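Local coordinates for protein endoglucanase family 5 (Clostridium acetobutylicum ATCC 824, PDB 6PZ7) that probably hydrolyses internal beta-1,4-glucosidic bonds of cellulose and related plant polysaccharides, as a broad-specificity GH5_4 endoglucanase, at residues 159-162 with 163-166; 170-173 with 174-178; 250-253 with 254-257. All blocks are in the same frame, centred on the assembly; numbering follows the deposited sequence.

How the interactions relate
Two of the three contacts share helix 161-180 of the eight-stranded TIM barrel; the third belongs to helix 241-259. From the N terminus, interaction 1 (159-162 with 163-166) comes first and closes the opening turn of helix 161-180, which follows strand 139-142. Interaction 2 (170-173 with 174-178) continues along the same helix, its centre about 17 Å from that of interaction 1, and lies between helix 111-132 and strand 190-193. Interaction 3 (250-253 with 254-257) leads toward strand 265-270, with its nearest atoms about 11 Å from interaction 1 and about 14 Å from interaction 2. Each is a local helical contact; they run in series, neither nested nor crossed.

Interaction 1 of 3, residues 159-162 with 163-166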
# COMPACT_ATOMS: atom_id res chain seq x y z
N GLY A 159 -4.85 17.29 -1.81
CA GLY A 159 -5.19 17.90 -0.54
C GLY A 159 -4.94 19.40 -0.51
O GLY A 159 -4.93 20.07 -1.54
N THR A 160 -4.78 19.92 0.70
CA THR A 160 -4.55 21.33 0.96
C THR A 160 -3.27 21.48 1.76
O THR A 160 -2.75 20.52 2.33
CB THR A 160 -5.72 21.98 1.74
OG1 THR A 160 -5.76 21.40 3.03
CG2 THR A 160 -7.05 21.80 1.01
N ALA A 161 -2.79 22.72 1.84
CA ALA A 161 -1.61 22.95 2.67
C ALA A 161 -1.85 22.50 4.10
O ALA A 161 -0.99 21.86 4.72
CB ALA A 161 -1.26 24.43 2.62
N GLU A 162 -3.03 22.77 4.66
CA GLU A 162 -3.36 22.33 6.02
C GLU A 162 -3.26 20.82 6.15
O GLU A 162 -2.61 20.31 7.05
CB GLU A 162 -4.78 22.78 6.37
CG GLU A 162 -5.34 22.10 7.62
CD GLU A 162 -6.71 22.56 8.05
OE1 GLU A 162 -7.45 23.18 7.22
OE2 GLU A 162 -7.11 22.31 9.17
N SER A 163 -3.94 20.08 5.27
CA SER A 163 -3.98 18.64 5.46
C SER A 163 -2.63 17.99 5.18
O SER A 163 -2.27 17.02 5.85
CB SER A 163 -5.12 18.01 4.64
OG SER A 163 -5.13 18.45 3.26
N ARG A 164 -1.88 18.52 4.21
CA ARG A 164 -0.52 18.00 3.98
C ARG A 164 0.37 18.20 5.20
O ARG A 164 1.16 17.31 5.58
CB ARG A 164 0.06 18.62 2.71
CG ARG A 164 -0.65 18.18 1.45
CD ARG A 164 0.03 18.64 0.19
NE ARG A 164 0.09 20.09 0.01
CZ ARG A 164 -0.78 20.82 -0.65
NH1 ARG A 164 -1.86 20.26 -1.17
NH2 ARG A 164 -0.60 22.13 -0.76
N ASP A 165 0.25 19.36 5.85
CA ASP A 165 0.98 19.62 7.09
C ASP A 165 0.62 18.61 8.16
O ASP A 165 1.50 18.00 8.78
CB ASP A 165 0.69 21.07 7.52
CG ASP A 165 1.55 21.56 8.65
OD1 ASP A 165 2.63 20.98 8.96
OD2 ASP A 165 1.13 22.57 9.27
N VAL A 166 -0.67 18.40 8.39
CA VAL A 166 -1.10 17.49 9.44
C VAL A 166 -0.69 16.05 9.13
O VAL A 166 -0.30 15.30 10.04
CB VAL A 166 -2.60 17.64 9.73
CG1 VAL A 166 -3.06 16.62 10.77
CG2 VAL A 166 -2.91 19.07 10.19
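Arg164 folds back over the peptide between Thr160 and Ala161 at the start of helix 161-180. Its CB and CG lie against Thr160 O, with Arg164 CG 3.3 Å from Thr160 O, and Arg164 CD passes the same oxygen at 4.0 Å. The chain then bends at chi3 (-63°), which turns the guanidinium back across the peptide. Arg164 CZ lies 3.5 Å from Thr160 C, and one face of the group covers Thr160 C and Ala161 N, both offset toward its rim. At the tip the two branches part: NH2 sits above Ala161 N, whereas Arg164 NH1 approaches Gly159 O near the guanidinium plane at 3.1 Å. NH1 also donates to Gly158 O, and NE forms a salt bridge with Asp206.

Thr160 is the N-cap. In the conformer of Ser163 described, one of two, Thr160 N donates to Ser163 OG (3.0 Å, 165° at the hydrogen), a bond that is therefore tentative. That conformer holds OG between the serine's own backbone N and carbonyl carbon (chi1 49°), which brings the hydroxyl to the N-H of Thr160. The first helical bond joins Arg164 N to Thr160 O at 2.9 Å; Asp165 N to Ala161 O and Val166 N to Glu162 O follow.

Glu162 OE2 accepts from the backbone N of Tyr111, and Asp165 OD2 is hydrogen-bonded to Tyr111 OH. The negative charge of Glu162, in the first turn, is probably favoured by the helix end, while the arginine, paired with Asp206, probably has its charge compensated despite its position there.

Interaction 2 of 3, residues 170-173 with 174-178; sequences FNLT and AVNTI
Thr177 grips the carbonyl of Thr173 twice, through its side chain and through its backbone. The hydroxyl Thr177 OG1 donates to Thr173 O at 2.8 Å, and Thr177 N donates to Thr173 O at 2.9 Å. The two donors arrive from opposite faces of the carbonyl plane, OG1 lying 36° out of it, so the acceptor is shared without the donors competing for one direction. With chi1 at -61°, Thr177 OG1 stands beside its own backbone N and folds back onto the preceding turn. Thr173 repeats the pattern one turn earlier, its OG1 bonded to Lys169 O, and the two threonine side chains run alongside each other in the same direction.

Further backbone bonds continue the alpha-helical ladder: Ala174 N to Phe170 O, Val175 N to Asn171 O, and Asn176 N to Leu172 O. This is the middle and later part of helix 161-180, one of the outer helices of the TIM barrel. Phe170 and Thr173 face the neighbouring helix 111-132, while Val175 and Ile178 meet Ile190 of strand 190-193. The Asn171 amide is bonded to Thr143 OG1, just past strand 139-142, and to Pro193 O at the end of strand 190-193.

Van der Waals contact is made by Leu172. Its CG is anti to the backbone N (chi1 176°), and the side chain crosses that of Asn176 at a slant, with Leu172 CD1 3.6 Å from Asn176 ND2. That amide has its polar partner elsewhere: Asn176 OD1 accepts from Asn211, which the Leu172 side chain also touches.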
# COMPACT_ATOMS: atom_id res chain seq x y z
N PHE A 170 1.11 13.32 11.55
CA PHE A 170 0.64 11.96 11.79
C PHE A 170 1.72 10.92 11.47
O PHE A 170 1.89 9.96 12.23
CB PHE A 170 -0.59 11.66 10.94
CG PHE A 170 -1.87 12.38 11.34
CD1 PHE A 170 -2.04 13.01 12.56
CD2 PHE A 170 -2.93 12.35 10.46
CE1 PHE A 170 -3.25 13.63 12.87
CE2 PHE A 170 -4.14 12.95 10.78
CZ PHE A 170 -4.29 13.59 11.99
N ASN A 171 2.42 11.08 10.34
CA ASN A 171 3.48 10.14 10.01
C ASN A 171 4.58 10.17 11.06
O ASN A 171 5.13 9.12 11.42
CB ASN A 171 4.04 10.44 8.61
CG ASN A 171 3.16 9.93 7.48
OD1 ASN A 171 2.47 8.92 7.63
ND2 ASN A 171 3.24 10.58 6.32
N LEU A 172 4.94 11.36 11.53
CA LEU A 172 5.95 11.49 12.57
C LEU A 172 5.52 10.80 13.85
O LEU A 172 6.31 10.07 14.45
CB LEU A 172 6.23 12.97 12.85
CG LEU A 172 7.21 13.25 13.98
CD1 LEU A 172 8.52 12.62 13.72
CD2 LEU A 172 7.35 14.76 14.20
N THR A 173 4.27 11.02 14.27
CA THR A 173 3.74 10.38 15.45
C THR A 173 3.84 8.87 15.31
O THR A 173 4.26 8.16 16.24
CB THR A 173 2.27 10.78 15.64
OG1 THR A 173 2.16 12.18 15.90
CG2 THR A 173 1.65 10.02 16.80
N ALA A 174 3.40 8.34 14.17
CA ALA A 174 3.44 6.88 13.97
C ALA A 174 4.87 6.34 13.99
O ALA A 174 5.14 5.33 14.63
CB ALA A 174 2.72 6.54 12.68
N VAL A 175 5.80 6.99 13.29
CA VAL A 175 7.19 6.53 13.30
C VAL A 175 7.76 6.56 14.71
O VAL A 175 8.40 5.60 15.16
CB VAL A 175 8.06 7.36 12.33
CG1 VAL A 175 9.53 7.11 12.58
CG2 VAL A 175 7.69 7.03 10.87
N ASN A 176 7.56 7.66 15.44
CA ASN A 176 8.11 7.73 16.79
C ASN A 176 7.50 6.65 17.69
O ASN A 176 8.19 6.05 18.52
CB ASN A 176 7.86 9.11 17.40
CG ASN A 176 8.82 10.18 16.90
OD1 ASN A 176 9.88 9.88 16.39
ND2 ASN A 176 8.44 11.44 17.07
N THR A 177 6.20 6.43 17.57
CA THR A 177 5.53 5.41 18.38
C THR A 177 6.07 4.02 18.07
O THR A 177 6.37 3.24 18.97
CB THR A 177 4.03 5.45 18.14
OG1 THR A 177 3.50 6.72 18.53
CG2 THR A 177 3.28 4.38 18.88
N ILE A 178 6.22 3.70 16.78
CA ILE A 178 6.81 2.42 16.39
C ILE A 178 8.19 2.28 17.01
O ILE A 178 8.52 1.25 17.64
CB ILE A 178 6.86 2.33 14.85
CG1 ILE A 178 5.45 2.15 14.27
CG2 ILE A 178 7.81 1.21 14.43
CD1 ILE A 178 5.31 2.52 12.83

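Interaction 3 of 3, residues 250-253 with 254-257; sequences QLNA and IYNK
Residues 250-253 and 254-257 form consecutive turns of one helix, bonded from Tyr255 N to Leu251 O and Asn256 N to Asn252 O, weakly from Ile254 N to Gln250 O, and last from Lys257 N to Ala253 O at 3.0 Å, a bond bent to 148° at the hydrogen where the helix widens into a pi-type turn at 255-257.

Asn252 and Asn256 meet on one side. Asn256 CG lies 3.4 Å from Asn252 O, and Asn252 ND2 and Asn256 ND2 stand 3.3 Å apart. Both are donors, so the approach is no hydrogen bond, and the amide planes are turned 63° from each other. Asn256 OD1 accepts from Lys260. Across the barrel-facing side, Leu251 packs on Ile267 and Ile254 on Val265, which seats helix 241-259 of the TIM barrel against strand 265-270.

With chi1 at 171°, Tyr255 CG stands beside its own carbonyl carbon. Asn252 OD1 comes obliquely to Tyr255 CD2 at 3.9 Å, with amide and ring planes nearly parallel. Lys257 NZ is hydrogen-bonded to Asn205 OD1, while Lys257 CB rests 3.4 Å from Ala253 O.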
# COMPACT_ATOMS: atom_id res chain seq x y z
N GLN A 250 5.30 10.20 -15.73
CA GLN A 250 4.84 10.13 -14.34
C GLN A 250 5.88 9.44 -13.47
O GLN A 250 6.17 9.91 -12.35
CB GLN A 250 3.51 9.39 -14.30
CG GLN A 250 2.34 10.16 -14.92
CD GLN A 250 1.16 9.28 -15.15
OE1 GLN A 250 1.29 8.14 -15.61
NE2 GLN A 250 -0.01 9.78 -14.84
N LEU A 251 6.46 8.35 -13.94
CA LEU A 251 7.48 7.65 -13.17
C LEU A 251 8.74 8.49 -13.04
O LEU A 251 9.37 8.51 -11.98
CB LEU A 251 7.76 6.27 -13.78
CG LEU A 251 6.61 5.27 -13.71
CD1 LEU A 251 6.90 4.09 -14.61
CD2 LEU A 251 6.40 4.81 -12.29
N ASN A 252 9.09 9.25 -14.08
CA ASN A 252 10.26 10.10 -14.00
C ASN A 252 10.07 11.23 -12.99
O ASN A 252 11.04 11.64 -12.34
CB ASN A 252 10.59 10.64 -15.39
CG ASN A 252 12.04 10.98 -15.52
OD1 ASN A 252 12.90 10.28 -15.00
ND2 ASN A 252 12.32 12.08 -16.21
N ALA A 253 8.86 11.75 -12.85
CA ALA A 253 8.62 12.76 -11.82
C ALA A 253 8.89 12.21 -10.43
O ALA A 253 9.47 12.90 -9.58
CB ALA A 253 7.21 13.32 -11.91
N ILE A 254 8.47 10.97 -10.16
CA ILE A 254 8.73 10.32 -8.87
C ILE A 254 10.21 10.08 -8.69
O ILE A 254 10.77 10.36 -7.62
CB ILE A 254 7.93 9.01 -8.79
CG1 ILE A 254 6.43 9.27 -8.86
CG2 ILE A 254 8.31 8.26 -7.54
CD1 ILE A 254 5.58 8.00 -9.11
N TYR A 255 10.87 9.58 -9.72
CA TYR A 255 12.31 9.36 -9.67
C TYR A 255 13.06 10.66 -9.38
O TYR A 255 13.95 10.71 -8.52
CB TYR A 255 12.80 8.76 -11.00
CG TYR A 255 14.31 8.72 -11.11
CD1 TYR A 255 15.02 7.72 -10.47
CD2 TYR A 255 15.00 9.68 -11.81
CE1 TYR A 255 16.40 7.68 -10.51
CE2 TYR A 255 16.39 9.65 -11.88
CZ TYR A 255 17.08 8.64 -11.22
OH TYR A 255 18.47 8.63 -11.28
N ASN A 256 12.71 11.73 -10.09
CA ASN A 256 13.43 12.98 -9.92
C ASN A 256 13.18 13.62 -8.57
O ASN A 256 14.08 14.27 -8.01
CB ASN A 256 13.09 13.94 -11.06
CG ASN A 256 13.86 13.62 -12.33
OD1 ASN A 256 15.02 13.22 -12.26
ND2 ASN A 256 13.21 13.77 -13.46
N LYS A 257 11.99 13.47 -8.02
CA LYS A 257 11.70 14.09 -6.74
C LYS A 257 12.35 13.35 -5.58
O LYS A 257 12.90 13.97 -4.66
CB LYS A 257 10.19 14.19 -6.54
CG LYS A 257 9.81 14.73 -5.20
CD LYS A 257 10.27 16.16 -5.05
CE LYS A 257 9.95 16.71 -3.69
NZ LYS A 257 10.38 18.13 -3.61